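Mn transporter subunit (Synechocystis sp. PCC 6803, PDB 3UJP) binds manganese(II) and probably serves as the solute-binding subunit of a manganese transporter, handing the ion to its permease. Local coordinates at residues N138-V143 against Q171-D176; A42-N47 against P282-L287; N268-S273 against L288-R293; V108-G113 against E144-A149. All coordinates share one frame; numbering follows the deposited sequence.

Overall arrangement
From the N terminus, the first segment, 42-47 on helix 39-49, meets 282-287 only near the C terminus, so interaction 2 closes a loop spanning most of the protein. Within that loop lie interactions 4 and 1. They cross, because 108-113 precedes and 144-149 separates the two segments of interaction 1, and both use helix 136-153. Interaction 4 ties this helix to the edge of the four-stranded parallel sheet, interaction 1 to the long helix 158-183. Interaction 3 opens after both have closed; it crosses interaction 2, sharing helix 284-296, and joins that helix to the loop carrying a manganese ligand. Interactions 1, 2 and 4 all touch one another around Met44, Tyr142 and Ile146.

Interaction 1: N138-V143 against Q171-D176; sequences NALVYV and QLKAID
Leu172 alone meets three side chains of the facing helix, Ala139, Leu140 and Val143, and no hydrogen bond crosses the contact. Segments 138-143 and 171-176 run antiparallel, their axes 10.2 Å apart at closest approach and 169° between their directions, which leaves room for a branched leucine between them. Its two methyls divide the work. Leu172 CD1 rests on Ala139 CB at 4.0 Å, where the small residue makes room for it, while Leu172 CD2 meets Val143 CG1 tip to tip at 3.6 Å. Leu140 slides past Leu172 in the opposite direction. Leu140 CD1 is anti to CA (chi2 -176°) and comes to 3.8 Å from Lys173 CG. Lys173 crosses it at about a right angle and offers only methylenes, which suits a lysine at an exposed margin. Leu172 also packs on Leu285, and Val143 on Met44, so the helix pair continues into the contacts of helices 284-296 and 39-49. An alanine in place of Leu172 would probably leave Ala139 CB and Val143 CG1 without their partners across the interface and open a gap between the helices. The pairing thus rests on apolar packing, probably helped by the exclusion of water; no hydrogen bond between the two segments fixes the register.

Interaction 2: A42-N47 against P282-L287; sequences ADMVQN and PTFLDL
The Phe284 ring and the Asp43 carboxylate, the two flat groups here, stand at 67° to each other. Met44 comes to the ring obliquely: Met44 SD lies 4.3 Å from the centroid of Phe284, a Met-aromatic contact, and Met44 CG reaches Phe284 CD2 at 3.7 Å. Ala139 and Tyr168, from helices 136-153 and 158-183, also touch this phenylalanine, so a large apolar ring suits the junction of several helices. The carboxylate is used differently. Asp43 CG is anti to the backbone N (chi1 177°), which carries the group toward the start of helix 284-296. There Phe284 N donates to Asp43 OD2 at 2.6 Å in a nearly straight bond (164°), approaching from well above the carboxylate plane. The other oxygen, Asp43 OD1, is 3.6 Å from Thr283 CB. Thr283 is the N-cap of the same helix: its OG1 accepts from Asp286 N at 3.3 Å, and a weak bond runs from Thr283 OG1 to Asp286 OD1. On the other side of the contact, Asn47 ND2 donates to Asp43 O, one turn back in its own helix, at 3.1 Å. Two early amides of helix 284-296 therefore find side-chain acceptors, one from its own cap and one from a residue remote in sequence. A negative charge placed at a helix N terminus is probably favoured by the helix dipole, which would tend to keep Asp43 ionised while Met44 and Phe284 supply the apolar half of the join.

Interaction 3: N268-S273 against L288-R293; sequences NLYVDS and LEYDAR. With MN (manganese (II) ion), chain D.
Tyr270 and Asp291 form a backbone-to-side-chain hydrogen bond that moors the end of strand 264-269, where it runs into a metal-binding loop, to helix 284-296. Tyr270 N donates to the syn lone pair of Asp291 OD2 at 2.9 Å, and the bond is almost straight at 171°. Asp291 OD1 faces Tyr270 O without a hydrogen bond, which may raise the proton affinity of the carboxylate. Leu269 lies obliquely across the same aspartate, with Leu269 CB 3.7 Å from Asp291 OD2. Beside this bond the two tyrosines pack obliquely: ring centroids of Tyr270 and Tyr290 are 5.8 Å apart, their planes at 75°, and the closest atoms are Tyr270 CE1 and Tyr290 CE2. Asn268 O lies in plane at the edge of the Tyr290 ring, 3.9 Å from Tyr290 CE2. Two residues beyond Tyr270, Asp272 OD2 binds the manganese ion at 1.9 Å, and His66, His131 and Glu197 complete the site. An alanine in place of Asp291 would probably leave Tyr270 N without its side-chain acceptor and give the loop more freedom to move away from the helix. A buried carboxylate thus accepts a backbone N-H two residues before a manganese ligand, probably limiting loop movement against the helix.

Interaction 4: V108-G113 against E144-A149; sequences VVLTEG and ENIRQA
Leu110 and Ile146 cross each other obliquely, with Leu110 CD2 3.6 Å from Ile146 CG1 and Leu110 CD1 a little farther from the same atom. Ile146 CG1 is anti to the carbonyl carbon (chi1 -64°), which sets it against the leucine methyls. Beyond this pair, Val108 CG2 meets Ala149 CB at 4.0 Å, the small alanine letting the strand approach the helix. Asn145 points at the type I turn of Val109 to Glu112. Its ND2 serves two carbonyls: Asn145 ND2 donates to Glu112 O at 3.1 Å, in the carbonyl plane and on a lone pair, and more weakly to Leu110 O at 3.3 Å. The amide suits this place because one nitrogen carries two hydrogens, enough to grip two backbone oxygens of the same bend. The turn is further tied to helix 136-153 by a weak hydrogen bond of Thr111 OG1 with Tyr142 OH. Here helix 136-153 packs against the end of strand 107-109, the outermost strand on that side of the parallel sheet, as in the alpha/beta lobes of periplasmic metal-binding proteins of this family.

Interaction 1: N138-V143 against Q171-D176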
loop_
_atom_site.group_PDB
_atom_site.type_symbol
_atom_site.label_atom_id
_atom_site.label_comp_id
_atom_site.label_asym_id
_atom_site.label_seq_id
_atom_site.Cartn_x
_atom_site.Cartn_y
_atom_site.Cartn_z
ATOM N N ASN A 138 -19.769 -16.909 13.437
ATOM C CA ASN A 138 -19.067 -17.516 12.299
ATOM C C ASN A 138 -17.879 -16.698 11.816
ATOM O O ASN A 138 -16.864 -17.246 11.356
ATOM C CB ASN A 138 -20.011 -17.658 11.107
ATOM C CG ASN A 138 -20.988 -18.781 11.267
ATOM O OD1 ASN A 138 -22.051 -18.771 10.652
ATOM N ND2 ASN A 138 -20.645 -19.761 12.091
ATOM N N ALA A 139 -18.027 -15.382 11.860
ATOM C CA ALA A 139 -16.938 -14.527 11.440
ATOM C C ALA A 139 -15.690 -14.898 12.240
ATOM O O ALA A 139 -14.570 -14.699 11.785
ATOM C CB ALA A 139 -17.299 -13.067 11.637
ATOM N N LEU A 140 -15.875 -15.459 13.432
ATOM C CA LEU A 140 -14.723 -15.691 14.279
ATOM C C LEU A 140 -13.889 -16.846 13.745
ATOM O O LEU A 140 -12.652 -16.848 13.837
ATOM C CB LEU A 140 -15.120 -15.871 15.743
ATOM C CG LEU A 140 -15.743 -14.667 16.485
ATOM C CD1 LEU A 140 -15.971 -15.006 17.954
ATOM C CD2 LEU A 140 -14.923 -13.408 16.391
ATOM N N VAL A 141 -14.558 -17.811 13.135
ATOM C CA VAL A 141 -13.835 -18.906 12.525
ATOM C C VAL A 141 -13.208 -18.473 11.183
ATOM O O VAL A 141 -12.151 -18.968 10.770
ATOM C CB VAL A 141 -14.730 -20.121 12.375
ATOM C CG1 VAL A 141 -15.327 -20.472 13.709
ATOM C CG2 VAL A 141 -15.821 -19.817 11.438
ATOM N N TYR A 142 -13.850 -17.540 10.498
ATOM C CA TYR A 142 -13.246 -16.955 9.309
ATOM C C TYR A 142 -11.891 -16.391 9.693
ATOM O O TYR A 142 -10.872 -16.740 9.106
ATOM C CB TYR A 142 -14.124 -15.829 8.793
ATOM C CG TYR A 142 -15.199 -16.267 7.834
ATOM C CD1 TYR A 142 -14.939 -16.338 6.473
ATOM C CD2 TYR A 142 -16.472 -16.603 8.277
ATOM C CE1 TYR A 142 -15.907 -16.730 5.572
ATOM C CE2 TYR A 142 -17.464 -17.000 7.371
ATOM C CZ TYR A 142 -17.170 -17.056 6.015
ATOM O OH TYR A 142 -18.118 -17.448 5.083
ATOM N N VAL A 143 -11.891 -15.541 10.720
ATOM C CA VAL A 143 -10.704 -14.774 11.111
ATOM C C VAL A 143 -9.615 -15.668 11.657
ATOM O O VAL A 143 -8.441 -15.348 11.574
ATOM C CB VAL A 143 -11.005 -13.679 12.168
ATOM C CG1 VAL A 143 -12.213 -12.848 11.775
ATOM C CG2 VAL A 143 -11.218 -14.305 13.541
ATOM N N GLN A 171 -13.176 -7.375 18.595
ATOM C CA GLN A 171 -14.107 -6.354 18.115
ATOM C C GLN A 171 -15.288 -6.995 17.412
ATOM O O GLN A 171 -16.328 -6.370 17.262
ATOM C CB GLN A 171 -13.427 -5.399 17.141
ATOM C CG GLN A 171 -12.282 -4.621 17.722
ATOM C CD GLN A 171 -11.383 -4.100 16.646
ATOM O OE1 GLN A 171 -11.635 -4.338 15.475
ATOM N NE2 GLN A 171 -10.320 -3.390 17.032
ATOM N N LEU A 172 -15.096 -8.229 16.953
ATOM C CA LEU A 172 -16.187 -9.057 16.442
ATOM C C LEU A 172 -17.181 -9.425 17.555
ATOM O O LEU A 172 -18.402 -9.381 17.335
ATOM C CB LEU A 172 -15.638 -10.350 15.840
ATOM C CG LEU A 172 -15.620 -10.633 14.341
ATOM C CD1 LEU A 172 -16.463 -9.667 13.540
ATOM C CD2 LEU A 172 -14.200 -10.620 13.864
ATOM N N LYS A 173 -16.658 -9.810 18.730
ATOM C CA LYS A 173 -17.510 -10.167 19.882
ATOM C C LYS A 173 -18.318 -8.981 20.427
ATOM O O LYS A 173 -19.504 -9.115 20.734
ATOM C CB LYS A 173 -16.711 -10.889 20.967
ATOM C CG LYS A 173 -16.024 -12.170 20.445
ATOM C CD LYS A 173 -14.598 -12.332 20.993
ATOM C CE LYS A 173 -14.271 -13.789 21.284
ATOM N NZ LYS A 173 -12.854 -13.984 21.745
ATOM N N ALA A 174 -17.692 -7.815 20.475
ATOM C CA ALA A 174 -18.409 -6.599 20.818
ATOM C C ALA A 174 -19.656 -6.401 19.969
ATOM O O ALA A 174 -20.754 -6.325 20.500
ATOM C CB ALA A 174 -17.504 -5.384 20.727
ATOM N N ILE A 175 -19.500 -6.316 18.653
ATOM C CA ILE A 175 -20.651 -6.044 17.786
ATOM C C ILE A 175 -21.640 -7.202 17.727
ATOM O O ILE A 175 -22.794 -7.000 17.389
ATOM C CB ILE A 175 -20.263 -5.646 16.339
ATOM C CG1 ILE A 175 -19.832 -6.862 15.561
ATOM C CG2 ILE A 175 -19.172 -4.600 16.309
ATOM C CD1 ILE A 175 -20.965 -7.524 14.902
ATOM N N ASP A 176 -21.205 -8.419 18.021
ATOM C CA ASP A 176 -22.163 -9.512 18.041
ATOM C C ASP A 176 -23.144 -9.211 19.166
ATOM O O ASP A 176 -24.375 -9.253 19.007
ATOM C CB ASP A 176 -21.454 -10.841 18.303
ATOM C CG ASP A 176 -22.371 -11.880 18.923
ATOM O OD1 ASP A 176 -23.287 -12.384 18.231
ATOM O OD2 ASP A 176 -22.176 -12.184 20.119
#

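Interaction 2: A42-N47 against P282-L287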
loop_
_atom_site.group_PDB
_atom_site.type_symbol
_atom_site.label_atom_id
_atom_site.label_comp_id
_atom_site.label_asym_id
_atom_site.label_seq_id
_atom_site.Cartn_x
_atom_site.Cartn_y
_atom_site.Cartn_z
ATOM N N ALA A 42 -11.792 -9.248 1.615
ATOM C CA ALA A 42 -10.574 -8.439 1.523
ATOM C C ALA A 42 -10.343 -7.590 2.781
ATOM O O ALA A 42 -9.208 -7.467 3.244
ATOM C CB ALA A 42 -10.555 -7.586 0.241
ATOM N N ASP A 43 -11.427 -7.034 3.338
ATOM C CA ASP A 43 -11.376 -6.205 4.546
ATOM C C ASP A 43 -11.135 -7.023 5.807
ATOM O O ASP A 43 -10.410 -6.591 6.683
ATOM C CB ASP A 43 -12.660 -5.402 4.695
ATOM C CG ASP A 43 -12.691 -4.590 5.976
ATOM O OD1 ASP A 43 -12.009 -3.543 6.032
ATOM O OD2 ASP A 43 -13.398 -4.995 6.930
ATOM N N MET A 44 -11.753 -8.196 5.893
ATOM C CA MET A 44 -11.493 -9.141 6.979
ATOM C C MET A 44 -10.041 -9.607 7.038
ATOM O O MET A 44 -9.478 -9.730 8.124
ATOM C CB MET A 44 -12.341 -10.388 6.833
ATOM C CG MET A 44 -13.804 -10.149 6.852
ATOM S SD MET A 44 -14.692 -11.719 7.003
ATOM C CE MET A 44 -13.656 -12.611 8.162
ATOM N N VAL A 45 -9.426 -9.910 5.894
ATOM C CA VAL A 45 -8.037 -10.352 5.949
ATOM C C VAL A 45 -7.121 -9.153 6.141
ATOM O O VAL A 45 -6.181 -9.209 6.937
ATOM C CB VAL A 45 -7.593 -11.216 4.738
ATOM C CG1 VAL A 45 -8.558 -12.359 4.507
ATOM C CG2 VAL A 45 -7.455 -10.388 3.497
ATOM N N GLN A 46 -7.406 -8.061 5.439
ATOM C CA GLN A 46 -6.599 -6.863 5.618
ATOM C C GLN A 46 -6.573 -6.510 7.104
ATOM O O GLN A 46 -5.649 -5.854 7.587
ATOM C CB GLN A 46 -7.095 -5.694 4.749
ATOM C CG GLN A 46 -6.624 -4.300 5.218
ATOM C CD GLN A 46 -5.164 -3.936 4.832
ATOM O OE1 GLN A 46 -4.222 -4.726 5.001
ATOM N NE2 GLN A 46 -4.985 -2.710 4.325
ATOM N N ASN A 47 -7.577 -6.983 7.837
ATOM C CA ASN A 47 -7.640 -6.692 9.252
ATOM C C ASN A 47 -6.810 -7.604 10.130
ATOM O O ASN A 47 -6.496 -7.224 11.241
ATOM C CB ASN A 47 -9.081 -6.539 9.746
ATOM C CG ASN A 47 -9.479 -5.073 9.881
ATOM O OD1 ASN A 47 -8.943 -4.375 10.739
ATOM N ND2 ASN A 47 -10.392 -4.597 9.021
ATOM N N PRO A 282 -18.027 0.816 4.484
ATOM C CA PRO A 282 -16.749 0.729 3.799
ATOM C C PRO A 282 -15.893 -0.362 4.451
ATOM O O PRO A 282 -14.803 -0.631 3.937
ATOM C CB PRO A 282 -16.143 2.098 4.057
ATOM C CG PRO A 282 -16.610 2.405 5.457
ATOM C CD PRO A 282 -17.997 1.826 5.559
ATOM N N THR A 283 -16.367 -0.975 5.540
ATOM C CA THR A 283 -15.637 -2.078 6.185
ATOM C C THR A 283 -16.510 -3.241 6.689
ATOM O O THR A 283 -17.698 -3.076 6.885
ATOM C CB THR A 283 -14.711 -1.564 7.321
ATOM O OG1 THR A 283 -15.413 -1.499 8.583
ATOM C CG2 THR A 283 -14.098 -0.207 6.925
ATOM N N PHE A 284 -15.941 -4.429 6.887
ATOM C CA PHE A 284 -16.793 -5.537 7.305
ATOM C C PHE A 284 -17.561 -5.252 8.585
ATOM O O PHE A 284 -18.769 -5.462 8.643
ATOM C CB PHE A 284 -16.059 -6.857 7.469
ATOM C CG PHE A 284 -16.978 -7.986 7.884
ATOM C CD1 PHE A 284 -18.213 -8.133 7.282
ATOM C CD2 PHE A 284 -16.619 -8.891 8.866
ATOM C CE1 PHE A 284 -19.066 -9.148 7.639
ATOM C CE2 PHE A 284 -17.487 -9.924 9.236
ATOM C CZ PHE A 284 -18.706 -10.043 8.626
ATOM N N LEU A 285 -16.853 -4.802 9.621
ATOM C CA LEU A 285 -17.506 -4.386 10.858
ATOM C C LEU A 285 -18.610 -3.346 10.587
ATOM O O LEU A 285 -19.743 -3.562 10.959
ATOM C CB LEU A 285 -16.475 -3.883 11.869
ATOM C CG LEU A 285 -15.903 -4.893 12.867
ATOM C CD1 LEU A 285 -16.117 -6.298 12.393
ATOM C CD2 LEU A 285 -14.448 -4.662 13.138
ATOM N N ASP A 286 -18.316 -2.242 9.912
ATOM C CA ASP A 286 -19.400 -1.346 9.497
ATOM C C ASP A 286 -20.551 -2.093 8.814
ATOM O O ASP A 286 -21.693 -1.721 8.994
ATOM C CB ASP A 286 -18.909 -0.198 8.583
ATOM C CG ASP A 286 -17.909 0.734 9.272
ATOM O OD1 ASP A 286 -16.871 1.026 8.634
ATOM O OD2 ASP A 286 -18.147 1.181 10.424
ATOM N N LEU A 287 -20.258 -3.134 8.033
ATOM C CA LEU A 287 -21.315 -3.875 7.325
ATOM C C LEU A 287 -22.309 -4.512 8.269
ATOM O O LEU A 287 -23.499 -4.308 8.123
ATOM C CB LEU A 287 -20.772 -4.948 6.359
ATOM C CG LEU A 287 -21.788 -5.851 5.609
ATOM C CD1 LEU A 287 -21.378 -6.066 4.153
ATOM C CD2 LEU A 287 -22.051 -7.209 6.288
#

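Interaction 3: N268-S273 against L288-R293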
loop_
_atom_site.group_PDB
_atom_site.type_symbol
_atom_site.label_atom_id
_atom_site.label_comp_id
_atom_site.label_asym_id
_atom_site.label_seq_id
_atom_site.Cartn_x
_atom_site.Cartn_y
_atom_site.Cartn_z
ATOM N N ASN A 268 -30.782 -0.864 0.297
ATOM C CA ASN A 268 -30.013 -2.067 0.085
ATOM C C ASN A 268 -29.325 -2.480 1.372
ATOM O O ASN A 268 -28.842 -1.627 2.110
ATOM C CB ASN A 268 -28.960 -1.824 -0.993
ATOM C CG ASN A 268 -29.514 -1.941 -2.399
ATOM O OD1 ASN A 268 -30.633 -2.415 -2.609
ATOM N ND2 ASN A 268 -28.713 -1.521 -3.382
ATOM N N LEU A 269 -29.306 -3.781 1.639
ATOM C CA LEU A 269 -28.496 -4.354 2.693
ATOM C C LEU A 269 -27.224 -4.739 1.987
ATOM O O LEU A 269 -27.200 -4.760 0.776
ATOM C CB LEU A 269 -29.174 -5.592 3.260
ATOM C CG LEU A 269 -30.544 -5.275 3.857
ATOM C CD1 LEU A 269 -31.283 -6.523 4.347
ATOM C CD2 LEU A 269 -30.355 -4.286 4.987
ATOM N N TYR A 270 -26.165 -5.053 2.712
ATOM C CA TYR A 270 -24.915 -5.355 2.061
ATOM C C TYR A 270 -24.403 -6.728 2.471
ATOM O O TYR A 270 -24.137 -6.925 3.636
ATOM C CB TYR A 270 -23.910 -4.277 2.413
ATOM C CG TYR A 270 -24.170 -2.945 1.715
ATOM C CD1 TYR A 270 -25.183 -2.084 2.145
ATOM C CD2 TYR A 270 -23.402 -2.546 0.613
ATOM C CE1 TYR A 270 -25.412 -0.863 1.504
ATOM C CE2 TYR A 270 -23.628 -1.326 -0.039
ATOM C CZ TYR A 270 -24.630 -0.490 0.410
ATOM O OH TYR A 270 -24.846 0.719 -0.237
ATOM N N VAL A 271 -24.264 -7.681 1.541
ATOM C CA VAL A 271 -23.728 -9.001 1.898
ATOM C C VAL A 271 -22.488 -9.432 1.150
ATOM O O VAL A 271 -21.496 -9.848 1.752
ATOM C CB VAL A 271 -24.705 -10.147 1.678
ATOM C CG1 VAL A 271 -24.934 -10.850 2.976
ATOM C CG2 VAL A 271 -25.993 -9.676 1.038
ATOM N N ASP A 272 -22.585 -9.390 -0.173
ATOM C CA ASP A 272 -21.566 -9.964 -1.035
ATOM C C ASP A 272 -20.524 -8.933 -1.428
ATOM O O ASP A 272 -19.597 -9.242 -2.172
ATOM C CB ASP A 272 -22.223 -10.590 -2.263
ATOM C CG ASP A 272 -23.070 -11.843 -1.924
ATOM O OD1 ASP A 272 -22.935 -12.402 -0.833
ATOM O OD2 ASP A 272 -23.859 -12.285 -2.771
ATOM N N SER A 273 -20.676 -7.713 -0.926
ATOM C CA SER A 273 -19.740 -6.637 -1.230
ATOM C C SER A 273 -20.007 -5.411 -0.361
ATOM O O SER A 273 -21.151 -5.132 0.004
ATOM C CB SER A 273 -19.820 -6.260 -2.710
ATOM O OG SER A 273 -19.555 -4.881 -2.900
ATOM N N LEU A 288 -21.837 -5.294 9.232
ATOM C CA LEU A 288 -22.757 -5.834 10.227
ATOM C C LEU A 288 -23.513 -4.697 10.976
ATOM O O LEU A 288 -24.724 -4.612 10.858
ATOM C CB LEU A 288 -22.042 -6.793 11.161
ATOM C CG LEU A 288 -21.298 -7.884 10.407
ATOM C CD1 LEU A 288 -20.196 -8.499 11.283
ATOM C CD2 LEU A 288 -22.271 -8.944 9.839
ATOM N N GLU A 289 -22.821 -3.816 11.705
ATOM C CA GLU A 289 -23.475 -2.624 12.268
ATOM C C GLU A 289 -24.583 -2.045 11.348
ATOM O O GLU A 289 -25.746 -2.000 11.723
ATOM C CB GLU A 289 -22.462 -1.508 12.596
ATOM C CG GLU A 289 -21.637 -1.627 13.886
ATOM C CD GLU A 289 -21.129 -0.248 14.385
ATOM O OE1 GLU A 289 -21.547 0.794 13.820
ATOM O OE2 GLU A 289 -20.315 -0.192 15.339
ATOM N N TYR A 290 -24.219 -1.582 10.156
ATOM C CA TYR A 290 -25.194 -1.005 9.226
ATOM C C TYR A 290 -26.387 -1.929 9.004
ATOM O O TYR A 290 -27.531 -1.541 9.211
ATOM C CB TYR A 290 -24.549 -0.697 7.862
ATOM C CG TYR A 290 -25.453 0.057 6.894
ATOM C CD1 TYR A 290 -25.692 1.420 7.054
ATOM C CD2 TYR A 290 -26.060 -0.584 5.826
ATOM C CE1 TYR A 290 -26.506 2.120 6.184
ATOM C CE2 TYR A 290 -26.871 0.114 4.942
ATOM C CZ TYR A 290 -27.098 1.466 5.132
ATOM O OH TYR A 290 -27.914 2.160 4.262
ATOM N N ASP A 291 -26.098 -3.150 8.567
ATOM C CA ASP A 291 -27.112 -4.108 8.140
ATOM C C ASP A 291 -28.226 -4.294 9.160
ATOM O O ASP A 291 -29.406 -4.399 8.804
ATOM C CB ASP A 291 -26.454 -5.458 7.892
ATOM C CG ASP A 291 -26.232 -5.738 6.429
ATOM O OD1 ASP A 291 -25.851 -6.883 6.135
ATOM O OD2 ASP A 291 -26.440 -4.833 5.588
ATOM N N ALA A 292 -27.844 -4.362 10.429
ATOM C CA ALA A 292 -28.792 -4.614 11.495
ATOM C C ALA A 292 -29.507 -3.324 11.873
ATOM O O ALA A 292 -30.723 -3.307 12.066
ATOM C CB ALA A 292 -28.080 -5.225 12.709
ATOM N N ARG A 293 -28.766 -2.231 11.977
ATOM C CA ARG A 293 -29.423 -0.977 12.276
ATOM C C ARG A 293 -30.569 -0.734 11.289
ATOM O O ARG A 293 -31.702 -0.598 11.712
ATOM C CB ARG A 293 -28.432 0.184 12.353
ATOM C CG ARG A 293 -28.082 0.596 13.796
ATOM C CD ARG A 293 -26.691 1.232 13.914
ATOM N NE ARG A 293 -26.413 2.128 12.796
ATOM C CZ ARG A 293 -25.215 2.308 12.243
ATOM N NH1 ARG A 293 -25.082 3.141 11.222
ATOM N NH2 ARG A 293 -24.148 1.657 12.702
HETATM MN MN MN D . -24.846 -13.893 -2.358
#

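Interaction 4: V108-G113 against E144-A149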
loop_
_atom_site.group_PDB
_atom_site.type_symbol
_atom_site.label_atom_id
_atom_site.label_comp_id
_atom_site.label_asym_id
_atom_site.label_seq_id
_atom_site.Cartn_x
_atom_site.Cartn_y
_atom_site.Cartn_z
ATOM N N VAL A 108 -6.605 -21.588 0.588
ATOM C CA VAL A 108 -7.320 -22.121 1.744
ATOM C C VAL A 108 -8.723 -21.546 1.784
ATOM O O VAL A 108 -8.970 -20.469 1.239
ATOM C CB VAL A 108 -6.571 -21.844 3.071
ATOM C CG1 VAL A 108 -5.048 -22.022 2.867
ATOM C CG2 VAL A 108 -6.876 -20.465 3.594
ATOM N N VAL A 109 -9.656 -22.290 2.369
ATOM C CA VAL A 109 -11.024 -21.800 2.476
ATOM C C VAL A 109 -11.301 -21.286 3.901
ATOM O O VAL A 109 -11.285 -22.038 4.873
ATOM C CB VAL A 109 -12.126 -22.806 1.878
ATOM C CG1 VAL A 109 -11.496 -24.022 1.247
ATOM C CG2 VAL A 109 -13.192 -23.210 2.903
ATOM N N LEU A 110 -11.512 -19.981 4.011
ATOM C CA LEU A 110 -11.756 -19.335 5.285
ATOM C C LEU A 110 -13.010 -19.885 5.937
ATOM O O LEU A 110 -13.369 -19.508 7.057
ATOM C CB LEU A 110 -11.915 -17.842 5.080
ATOM C CG LEU A 110 -10.847 -17.225 4.205
ATOM C CD1 LEU A 110 -11.092 -15.727 4.074
ATOM C CD2 LEU A 110 -9.481 -17.533 4.797
ATOM N N THR A 111 -13.679 -20.791 5.257
ATOM C CA THR A 111 -14.982 -21.196 5.723
ATOM C C THR A 111 -14.942 -22.493 6.539
ATOM O O THR A 111 -15.917 -22.842 7.200
ATOM C CB THR A 111 -15.962 -21.241 4.548
ATOM O OG1 THR A 111 -17.060 -20.367 4.829
ATOM C CG2 THR A 111 -16.445 -22.647 4.260
ATOM N N GLU A 112 -13.792 -23.167 6.523
ATOM C CA GLU A 112 -13.601 -24.469 7.181
ATOM C C GLU A 112 -13.946 -24.546 8.681
ATOM O O GLU A 112 -13.325 -23.879 9.512
ATOM C CB GLU A 112 -12.164 -24.948 6.958
ATOM C CG GLU A 112 -11.803 -26.159 7.767
ATOM C CD GLU A 112 -10.367 -26.589 7.532
ATOM O OE1 GLU A 112 -9.713 -25.994 6.639
ATOM O OE2 GLU A 112 -9.894 -27.522 8.231
ATOM N N GLY A 113 -14.929 -25.380 9.023
ATOM C CA GLY A 113 -15.252 -25.666 10.412
ATOM C C GLY A 113 -16.597 -25.086 10.736
ATOM O O GLY A 113 -17.167 -25.309 11.820
ATOM N N GLU A 144 -9.994 -16.791 12.234
ATOM C CA GLU A 144 -8.973 -17.641 12.787
ATOM C C GLU A 144 -8.242 -18.328 11.666
ATOM O O GLU A 144 -7.011 -18.411 11.687
ATOM C CB GLU A 144 -9.569 -18.690 13.689
ATOM C CG GLU A 144 -8.583 -19.797 13.972
ATOM C CD GLU A 144 -7.538 -19.385 14.974
ATOM O OE1 GLU A 144 -7.549 -18.196 15.380
ATOM O OE2 GLU A 144 -6.716 -20.245 15.360
ATOM N N ASN A 145 -8.995 -18.824 10.683
ATOM C CA ASN A 145 -8.383 -19.550 9.552
ATOM C C ASN A 145 -7.494 -18.665 8.696
ATOM O O ASN A 145 -6.555 -19.137 8.064
ATOM C CB ASN A 145 -9.439 -20.234 8.679
ATOM C CG ASN A 145 -10.253 -21.270 9.440
ATOM O OD1 ASN A 145 -9.738 -21.964 10.322
ATOM N ND2 ASN A 145 -11.530 -21.374 9.103
ATOM N N ILE A 146 -7.819 -17.377 8.672
ATOM C CA ILE A 146 -6.979 -16.367 8.056
ATOM C C ILE A 146 -5.693 -16.257 8.843
ATOM O O ILE A 146 -4.630 -15.976 8.277
ATOM C CB ILE A 146 -7.637 -14.999 8.117
ATOM C CG1 ILE A 146 -8.934 -14.978 7.296
ATOM C CG2 ILE A 146 -6.677 -13.968 7.633
ATOM C CD1 ILE A 146 -9.814 -13.757 7.537
ATOM N N ARG A 147 -5.787 -16.480 10.151
ATOM C CA ARG A 147 -4.635 -16.327 11.010
ATOM C C ARG A 147 -3.674 -17.466 10.738
ATOM O O ARG A 147 -2.511 -17.238 10.410
ATOM C CB ARG A 147 -5.050 -16.308 12.475
ATOM C CG ARG A 147 -4.143 -15.496 13.394
ATOM C CD ARG A 147 -4.121 -16.152 14.755
ATOM N NE ARG A 147 -3.538 -17.485 14.664
ATOM C CZ ARG A 147 -3.670 -18.436 15.584
ATOM N NH1 ARG A 147 -3.097 -19.612 15.397
ATOM N NH2 ARG A 147 -4.373 -18.215 16.691
ATOM N N GLN A 148 -4.169 -18.694 10.843
ATOM C CA GLN A 148 -3.339 -19.882 10.585
ATOM C C GLN A 148 -2.692 -19.865 9.205
ATOM O O GLN A 148 -1.577 -20.348 9.026
ATOM C CB GLN A 148 -4.146 -21.173 10.724
ATOM C CG GLN A 148 -4.683 -21.467 12.107
ATOM C CD GLN A 148 -5.663 -22.631 12.079
ATOM O OE1 GLN A 148 -5.750 -23.363 11.084
ATOM N NE2 GLN A 148 -6.418 -22.803 13.168
ATOM N N ALA A 149 -3.412 -19.325 8.232
ATOM C CA ALA A 149 -2.950 -19.317 6.851
ATOM C C ALA A 149 -1.764 -18.393 6.717
ATOM O O ALA A 149 -0.869 -18.646 5.909
ATOM C CB ALA A 149 -4.060 -18.879 5.933
#